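PDB 7CPO: MHC class I antigen, which probably presents short peptides, bound in the groove formed by its alpha 1 and alpha 2 domains, to T cells of the green anole lizard. Local coordinates for residues W51-Y62 and W169-T180. Numbering follows the deposited sequence.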
ATOM      1  N   TRP A  51      -6.555   4.482  18.288  1.00 18.45           N
ATOM      2  CA  TRP A  51      -7.876   5.080  18.345  1.00 20.60           C
ATOM      3  C   TRP A  51      -8.997   4.080  18.086  1.00 27.23           C
ATOM      4  O   TRP A  51     -10.141   4.351  18.471  1.00 28.28           O
ATOM      5  CB  TRP A  51      -7.962   6.260  17.366  1.00 15.97           C
ATOM      6  CG  TRP A  51      -7.582   6.005  15.909  1.00 20.97           C
ATOM      7  CD1 TRP A  51      -6.429   6.405  15.276  1.00 23.97           C
ATOM      8  CD2 TRP A  51      -8.386   5.363  14.895  1.00 17.02           C
ATOM      9  NE1 TRP A  51      -6.464   6.046  13.941  1.00 21.84           N
ATOM     10  CE2 TRP A  51      -7.649   5.403  13.684  1.00 20.58           C
ATOM     11  CE3 TRP A  51      -9.647   4.744  14.897  1.00 21.02           C
ATOM     12  CZ2 TRP A  51      -8.130   4.839  12.488  1.00 14.21           C
ATOM     13  CZ3 TRP A  51     -10.131   4.190  13.696  1.00 14.62           C
ATOM     14  CH2 TRP A  51      -9.371   4.250  12.514  1.00 16.10           C
ATOM     15  N   ILE A  52      -8.704   2.923  17.483  1.00 28.97           N
ATOM     16  CA  ILE A  52      -9.779   1.977  17.172  1.00 24.82           C
ATOM     17  C   ILE A  52     -10.352   1.332  18.432  1.00 24.79           C
ATOM     18  O   ILE A  52     -11.484   0.825  18.396  1.00 24.88           O
ATOM     19  CB  ILE A  52      -9.304   0.924  16.141  1.00 18.81           C
ATOM     20  CG1 ILE A  52     -10.457   0.036  15.659  1.00 16.94           C
ATOM     21  CG2 ILE A  52      -8.145   0.081  16.692  1.00 16.64           C
ATOM     22  CD1 ILE A  52     -11.659   0.776  15.175  1.00 14.46           C
ATOM     23  N   SER A  53      -9.644   1.382  19.568  1.00 22.89           N
ATOM     24  CA  SER A  53     -10.240   0.822  20.780  1.00 25.71           C
ATOM     25  C   SER A  53     -11.449   1.624  21.250  1.00 24.00           C
ATOM     26  O   SER A  53     -12.247   1.121  22.047  1.00 27.15           O
ATOM     27  CB  SER A  53      -9.217   0.718  21.911  1.00 25.22           C
ATOM     28  OG  SER A  53      -8.770   1.996  22.320  1.00 34.49           O
ATOM     29  N   LYS A  54     -11.628   2.845  20.755  1.00 20.11           N
ATOM     30  CA  LYS A  54     -12.828   3.591  21.103  1.00 18.54           C
ATOM     31  C   LYS A  54     -14.106   2.876  20.657  1.00 20.72           C
ATOM     32  O   LYS A  54     -15.196   3.197  21.154  1.00 18.52           O
ATOM     33  CB  LYS A  54     -12.769   4.982  20.484  1.00 24.57           C
ATOM     34  CG  LYS A  54     -11.653   5.871  20.995  1.00 16.04           C
ATOM     35  CD  LYS A  54     -11.779   7.238  20.313  1.00 19.33           C
ATOM     36  CE  LYS A  54     -10.625   8.137  20.668  1.00 21.05           C
ATOM     37  NZ  LYS A  54     -10.628   9.376  19.864  1.00 33.53           N
ATOM     38  N   VAL A  55     -14.007   1.912  19.740  1.00 16.25           N
ATOM     39  CA  VAL A  55     -15.182   1.155  19.322  1.00 20.85           C
ATOM     40  C   VAL A  55     -15.739   0.281  20.438  1.00 21.84           C
ATOM     41  O   VAL A  55     -16.840  -0.250  20.308  1.00 25.79           O
ATOM     42  CB  VAL A  55     -14.842   0.300  18.082  1.00 14.97           C
ATOM     43  CG1 VAL A  55     -14.102  -0.959  18.489  1.00 24.75           C
ATOM     44  CG2 VAL A  55     -16.081  -0.039  17.323  1.00 24.53           C
ATOM     45  N   GLU A  56     -15.016   0.142  21.550  1.00 24.97           N
ATOM     46  CA  GLU A  56     -15.358  -0.885  22.528  1.00 29.26           C
ATOM     47  C   GLU A  56     -16.448  -0.443  23.494  1.00 31.02           C
ATOM     48  O   GLU A  56     -17.192  -1.295  24.003  1.00 23.84           O
ATOM     49  CB  GLU A  56     -14.110  -1.307  23.300  1.00 20.42           C
ATOM     50  CG  GLU A  56     -13.167  -2.162  22.481  1.00 28.08           C
ATOM     51  CD  GLU A  56     -11.747  -2.144  23.005  1.00 38.33           C
ATOM     52  OE1 GLU A  56     -11.553  -1.845  24.212  1.00 36.81           O
ATOM     53  OE2 GLU A  56     -10.826  -2.429  22.201  1.00 32.44           O
ATOM     54  N   LYS A  57     -16.565   0.865  23.754  1.00 25.69           N
ATOM     55  CA  LYS A  57     -17.605   1.338  24.659  1.00 26.86           C
ATOM     56  C   LYS A  57     -18.987   0.874  24.196  1.00 31.27           C
ATOM     57  O   LYS A  57     -19.724   0.231  24.954  1.00 38.19           O
ATOM     58  CB  LYS A  57     -17.546   2.857  24.774  1.00 27.57           C
ATOM     59  CG  LYS A  57     -18.412   3.416  25.891  1.00 38.55           C
ATOM     60  CD  LYS A  57     -18.732   4.892  25.686  1.00 41.00           C
ATOM     61  CE  LYS A  57     -19.242   5.135  24.258  1.00 42.77           C
ATOM     62  NZ  LYS A  57     -20.562   5.832  24.195  1.00 37.06           N
ATOM     63  N   ASN A  58     -19.340   1.148  22.938  1.00 26.16           N
ATOM     64  CA  ASN A  58     -20.646   0.757  22.410  1.00 30.24           C
ATOM     65  C   ASN A  58     -20.677  -0.665  21.874  1.00 31.59           C
ATOM     66  O   ASN A  58     -21.722  -1.314  21.938  1.00 36.96           O
ATOM     67  CB  ASN A  58     -21.077   1.704  21.290  1.00 28.97           C
ATOM     68  CG  ASN A  58     -21.628   3.014  21.811  1.00 42.56           C
ATOM     69  OD1 ASN A  58     -21.481   3.343  22.996  1.00 32.08           O
ATOM     70  ND2 ASN A  58     -22.248   3.786  20.919  1.00 45.81           N
ATOM     71  N   ASP A  59     -19.568  -1.173  21.345  1.00 28.59           N
ATOM     72  CA  ASP A  59     -19.533  -2.496  20.723  1.00 29.13           C
ATOM     73  C   ASP A  59     -18.415  -3.328  21.349  1.00 27.64           C
ATOM     74  O   ASP A  59     -17.383  -3.602  20.721  1.00 19.95           O
ATOM     75  CB  ASP A  59     -19.377  -2.367  19.209  1.00 24.32           C
ATOM     76  CG  ASP A  59     -19.526  -3.683  18.498  1.00 26.64           C
ATOM     77  OD1 ASP A  59     -19.756  -4.708  19.177  1.00 29.23           O
ATOM     78  OD2 ASP A  59     -19.404  -3.685  17.250  1.00 31.91           O
ATOM     79  N   PRO A  60     -18.607  -3.767  22.594  1.00 27.02           N
ATOM     80  CA  PRO A  60     -17.575  -4.578  23.250  1.00 26.72           C
ATOM     81  C   PRO A  60     -17.307  -5.901  22.550  1.00 23.29           C
ATOM     82  O   PRO A  60     -16.304  -6.550  22.869  1.00 31.47           O
ATOM     83  CB  PRO A  60     -18.145  -4.787  24.666  1.00 23.96           C
ATOM     84  CG  PRO A  60     -19.632  -4.692  24.466  1.00 22.08           C
ATOM     85  CD  PRO A  60     -19.816  -3.623  23.424  1.00 19.00           C
ATOM     86  N   ASP A  61     -18.129  -6.305  21.586  1.00 18.24           N
ATOM     87  CA  ASP A  61     -17.928  -7.561  20.871  1.00 23.94           C
ATOM     88  C   ASP A  61     -17.232  -7.381  19.531  1.00 29.01           C
ATOM     89  O   ASP A  61     -17.066  -8.365  18.795  1.00 20.19           O
ATOM     90  CB  ASP A  61     -19.266  -8.265  20.650  1.00 37.56           C
ATOM     91  CG  ASP A  61     -19.994  -8.549  21.953  1.00 35.30           C
ATOM     92  OD1 ASP A  61     -20.900  -7.763  22.312  1.00 31.10           O
ATOM     93  OD2 ASP A  61     -19.644  -9.547  22.618  1.00 30.36           O
ATOM     94  N   TYR A  62     -16.824  -6.148  19.211  1.00 19.33           N
ATOM     95  CA  TYR A  62     -16.199  -5.823  17.932  1.00 18.76           C
ATOM     96  C   TYR A  62     -15.075  -6.790  17.557  1.00 19.43           C
ATOM     97  O   TYR A  62     -15.017  -7.283  16.422  1.00 19.45           O
ATOM     98  CB  TYR A  62     -15.676  -4.390  18.002  1.00 19.99           C
ATOM     99  CG  TYR A  62     -15.063  -3.855  16.737  1.00 17.85           C
ATOM    100  CD1 TYR A  62     -15.855  -3.293  15.732  1.00 19.71           C
ATOM    101  CD2 TYR A  62     -13.680  -3.866  16.555  1.00 20.60           C
ATOM    102  CE1 TYR A  62     -15.284  -2.774  14.571  1.00 16.43           C
ATOM    103  CE2 TYR A  62     -13.098  -3.341  15.398  1.00 17.60           C
ATOM    104  CZ  TYR A  62     -13.907  -2.793  14.418  1.00 15.89           C
ATOM    105  OH  TYR A  62     -13.329  -2.294  13.276  1.00 15.33           O
ATOM    106  N   TRP A 169     -19.534   2.805   9.468  1.00 16.54           N
ATOM    107  CA  TRP A 169     -18.292   2.548  10.187  1.00 17.79           C
ATOM    108  C   TRP A 169     -17.219   3.563   9.805  1.00 23.25           C
ATOM    109  O   TRP A 169     -16.516   4.095  10.677  1.00 16.60           O
ATOM    110  CB  TRP A 169     -17.825   1.129   9.915  1.00 12.64           C
ATOM    111  CG  TRP A 169     -18.631   0.137  10.696  1.00 23.99           C
ATOM    112  CD1 TRP A 169     -19.553  -0.726  10.200  1.00 15.08           C
ATOM    113  CD2 TRP A 169     -18.602  -0.072  12.118  1.00 16.66           C
ATOM    114  NE1 TRP A 169     -20.093  -1.463  11.208  1.00 20.77           N
ATOM    115  CE2 TRP A 169     -19.526  -1.092  12.400  1.00 21.03           C
ATOM    116  CE3 TRP A 169     -17.879   0.493  13.169  1.00 14.77           C
ATOM    117  CZ2 TRP A 169     -19.758  -1.567  13.705  1.00 13.82           C
ATOM    118  CZ3 TRP A 169     -18.106   0.025  14.472  1.00 24.20           C
ATOM    119  CH2 TRP A 169     -19.044  -0.994  14.724  1.00 16.05           C
ATOM    120  N   LEU A 170     -17.102   3.861   8.506  1.00 20.46           N
ATOM    121  CA  LEU A 170     -16.140   4.853   8.057  1.00 18.58           C
ATOM    122  C   LEU A 170     -16.348   6.165   8.793  1.00 21.28           C
ATOM    123  O   LEU A 170     -15.395   6.759   9.304  1.00 18.91           O
ATOM    124  CB  LEU A 170     -16.254   5.056   6.545  1.00 15.03           C
ATOM    125  CG  LEU A 170     -15.451   6.256   6.012  1.00 21.19           C
ATOM    126  CD1 LEU A 170     -13.976   6.128   6.368  1.00 15.97           C
ATOM    127  CD2 LEU A 170     -15.628   6.442   4.506  1.00 15.83           C
ATOM    128  N   GLN A 171     -17.602   6.608   8.898  1.00 17.24           N
ATOM    129  CA  GLN A 171     -17.871   7.855   9.596  1.00 19.82           C
ATOM    130  C   GLN A 171     -17.555   7.749  11.083  1.00 18.54           C
ATOM    131  O   GLN A 171     -17.099   8.724  11.683  1.00 17.65           O
ATOM    132  CB  GLN A 171     -19.318   8.275   9.382  1.00 18.76           C
ATOM    133  CG  GLN A 171     -19.626   8.767   7.983  1.00 18.49           C
ATOM    134  CD  GLN A 171     -21.096   8.628   7.651  1.00 28.87           C
ATOM    135  OE1 GLN A 171     -21.826   7.900   8.332  1.00 30.94           O
ATOM    136  NE2 GLN A 171     -21.550   9.349   6.628  1.00 26.09           N
ATOM    137  N   ARG A 172     -17.783   6.585  11.693  1.00 18.16           N
ATOM    138  CA  ARG A 172     -17.361   6.393  13.077  1.00 19.86           C
ATOM    139  C   ARG A 172     -15.851   6.450  13.189  1.00 20.35           C
ATOM    140  O   ARG A 172     -15.312   7.091  14.096  1.00 16.76           O
ATOM    141  CB  ARG A 172     -17.860   5.054  13.630  1.00 16.62           C
ATOM    142  CG  ARG A 172     -19.133   5.116  14.389  1.00 23.16           C
ATOM    143  CD  ARG A 172     -19.619   3.720  14.756  1.00 29.86           C
ATOM    144  NE  ARG A 172     -21.075   3.679  14.642  1.00 35.24           N
ATOM    145  CZ  ARG A 172     -21.766   2.864  13.852  1.00 31.34           C
ATOM    146  NH1 ARG A 172     -21.156   1.955  13.086  1.00 33.85           N
ATOM    147  NH2 ARG A 172     -23.088   2.955  13.844  1.00 38.37           N
ATOM    148  N   TYR A 173     -15.150   5.766  12.277  1.00 21.46           N
ATOM    149  CA  TYR A 173     -13.695   5.692  12.367  1.00 19.32           C
ATOM    150  C   TYR A 173     -13.075   7.075  12.218  1.00 17.06           C
ATOM    151  O   TYR A 173     -12.159   7.434  12.964  1.00 16.05           O
ATOM    152  CB  TYR A 173     -13.162   4.731  11.304  1.00 13.73           C
ATOM    153  CG  TYR A 173     -13.573   3.281  11.512  1.00 14.29           C
ATOM    154  CD1 TYR A 173     -13.924   2.807  12.774  1.00 16.67           C
ATOM    155  CD2 TYR A 173     -13.613   2.383  10.443  1.00 14.02           C
ATOM    156  CE1 TYR A 173     -14.298   1.467  12.970  1.00 15.20           C
ATOM    157  CE2 TYR A 173     -13.975   1.054  10.630  1.00 14.38           C
ATOM    158  CZ  TYR A 173     -14.321   0.606  11.897  1.00 16.64           C
ATOM    159  OH  TYR A 173     -14.681  -0.704  12.094  1.00 16.25           O
ATOM    160  N   LEU A 174     -13.592   7.878  11.286  1.00 15.07           N
ATOM    161  CA  LEU A 174     -13.013   9.191  11.036  1.00 14.73           C
ATOM    162  C   LEU A 174     -13.067  10.057  12.279  1.00 15.71           C
ATOM    163  O   LEU A 174     -12.115  10.780  12.580  1.00 15.75           O
ATOM    164  CB  LEU A 174     -13.740   9.878   9.884  1.00 13.84           C
ATOM    165  CG  LEU A 174     -13.327   9.433   8.482  1.00 13.77           C
ATOM    166  CD1 LEU A 174     -14.350   9.930   7.492  1.00 10.60           C
ATOM    167  CD2 LEU A 174     -11.938   9.977   8.155  1.00 14.78           C
ATOM    168  N   ASN A 175     -14.170   9.991  13.024  1.00 16.94           N
ATOM    169  CA  ASN A 175     -14.246  10.735  14.270  1.00 16.38           C
ATOM    170  C   ASN A 175     -13.295  10.154  15.311  1.00 19.06           C
ATOM    171  O   ASN A 175     -12.564  10.896  15.973  1.00 19.98           O
ATOM    172  CB  ASN A 175     -15.675  10.737  14.805  1.00 18.28           C
ATOM    173  CG  ASN A 175     -15.752  11.323  16.207  1.00 18.51           C
ATOM    174  OD1 ASN A 175     -15.479  12.501  16.396  1.00 27.74           O
ATOM    175  ND2 ASN A 175     -16.096  10.504  17.188  1.00 17.16           N
ATOM    176  N   TYR A 176     -13.297   8.824  15.461  1.00 16.66           N
ATOM    177  CA  TYR A 176     -12.399   8.153  16.394  1.00 18.18           C
ATOM    178  C   TYR A 176     -10.963   8.600  16.183  1.00 19.76           C
ATOM    179  O   TYR A 176     -10.270   8.970  17.139  1.00 20.51           O
ATOM    180  CB  TYR A 176     -12.483   6.640  16.224  1.00 14.01           C
ATOM    181  CG  TYR A 176     -13.732   6.016  16.752  1.00 20.44           C
ATOM    182  CD1 TYR A 176     -14.602   6.728  17.568  1.00 20.59           C
ATOM    183  CD2 TYR A 176     -14.056   4.699  16.425  1.00 18.69           C
ATOM    184  CE1 TYR A 176     -15.753   6.133  18.064  1.00 15.57           C
ATOM    185  CE2 TYR A 176     -15.199   4.104  16.906  1.00 17.05           C
ATOM    186  CZ  TYR A 176     -16.046   4.821  17.715  1.00 22.33           C
ATOM    187  OH  TYR A 176     -17.189   4.210  18.180  1.00 31.15           O
ATOM    188  N   GLY A 177     -10.501   8.576  14.930  1.00 14.04           N
ATOM    189  CA  GLY A 177      -9.092   8.789  14.641  1.00 18.76           C
ATOM    190  C   GLY A 177      -8.735  10.107  13.987  1.00 15.74           C
ATOM    191  O   GLY A 177      -7.676  10.214  13.374  1.00 19.34           O
ATOM    192  N   LYS A 178      -9.599  11.115  14.115  1.00 18.46           N
ATOM    193  CA  LYS A 178      -9.403  12.379  13.399  1.00 22.40           C
ATOM    194  C   LYS A 178      -8.056  13.031  13.722  1.00 21.99           C
ATOM    195  O   LYS A 178      -7.432  13.647  12.848  1.00 27.10           O
ATOM    196  CB  LYS A 178     -10.542  13.344  13.734  1.00 24.55           C
ATOM    197  CG  LYS A 178     -10.703  13.648  15.243  1.00 19.03           C
ATOM    198  CD  LYS A 178     -12.012  14.379  15.490  1.00 19.21           C
ATOM    199  CE  LYS A 178     -12.328  14.511  16.971  1.00 22.58           C
ATOM    200  NZ  LYS A 178     -11.458  15.470  17.700  1.00 30.10           N
ATOM    201  N   GLU A 179      -7.600  12.927  14.975  1.00 21.77           N
ATOM    202  CA  GLU A 179      -6.370  13.604  15.383  1.00 23.25           C
ATOM    203  C   GLU A 179      -5.174  13.133  14.573  1.00 27.67           C
ATOM    204  O   GLU A 179      -4.279  13.927  14.271  1.00 27.02           O
ATOM    205  CB  GLU A 179      -6.108  13.405  16.879  1.00 13.42           C
ATOM    206  CG  GLU A 179      -7.361  13.506  17.766  1.00 40.07           C
ATOM    207  CD  GLU A 179      -8.336  12.265  17.716  1.00 53.37           C
ATOM    208  OE1 GLU A 179      -7.948  11.123  17.315  1.00 31.70           O
ATOM    209  OE2 GLU A 179      -9.521  12.461  18.087  1.00 48.16           O
ATOM    210  N   THR A 180      -5.137  11.861  14.195  1.00 25.61           N
ATOM    211  CA  THR A 180      -4.048  11.408  13.342  1.00 26.58           C
ATOM    212  C   THR A 180      -4.460  11.222  11.887  1.00 26.43           C
ATOM    213  O   THR A 180      -3.630  11.429  10.996  1.00 25.48           O
ATOM    214  CB  THR A 180      -3.444  10.109  13.894  1.00 24.85           C
ATOM    215  OG1 THR A 180      -4.438   9.084  13.936  1.00 37.27           O
ATOM    216  CG2 THR A 180      -2.940  10.330  15.302  1.00 30.00           C
TER
HETATM  217  O   HOH W   1     -18.166   3.024  21.187  1.00 21.96           O
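W51 lays one face of its indole against G177, whose CA sits 3.5 Å from the centroid of the W51 five-membered ring in a CH-pi contact. Glycine suits this break between helices 152-176 and 178-181: without a side chain, its CA comes directly over the indole. At the six-membered end, W51 CZ3 lies 3.9 Å from Y173 CB. The I52 CB points away from the helix, but a trans chi1 (-172°) and a bend at chi2 (51°) together return CD1 to 3.5 Å from Y173 CE1. V55 CG2 meets the edge of the W169 ring 3.5 Å from W169 CZ3, a fit for a compact branched side chain. Further out, K54 CB lies over the centre of the Y176 ring, and the extended lysine continues to a hydrogen bond, K54 NZ 2.8 Å from Y176 O and on a lone pair. A long salt bridge to E179 adds a second partner. W51 NE1 is bonded to Q33, while D59 pairs with R65. At the groove, Y62 OH and Y173 OH lie 2.4 Å apart, a doubtful length for their hydrogen bond; Y62 OH also bonds Y45 OH. Y62 and Y173 thus pack their rings while their hydroxyls reach polar partners. Y173 OH bonds the peptide backbone and W169 meets a peptide side chain, consistent with a closed groove end, probably holding the peptide N-terminus as in other class I molecules.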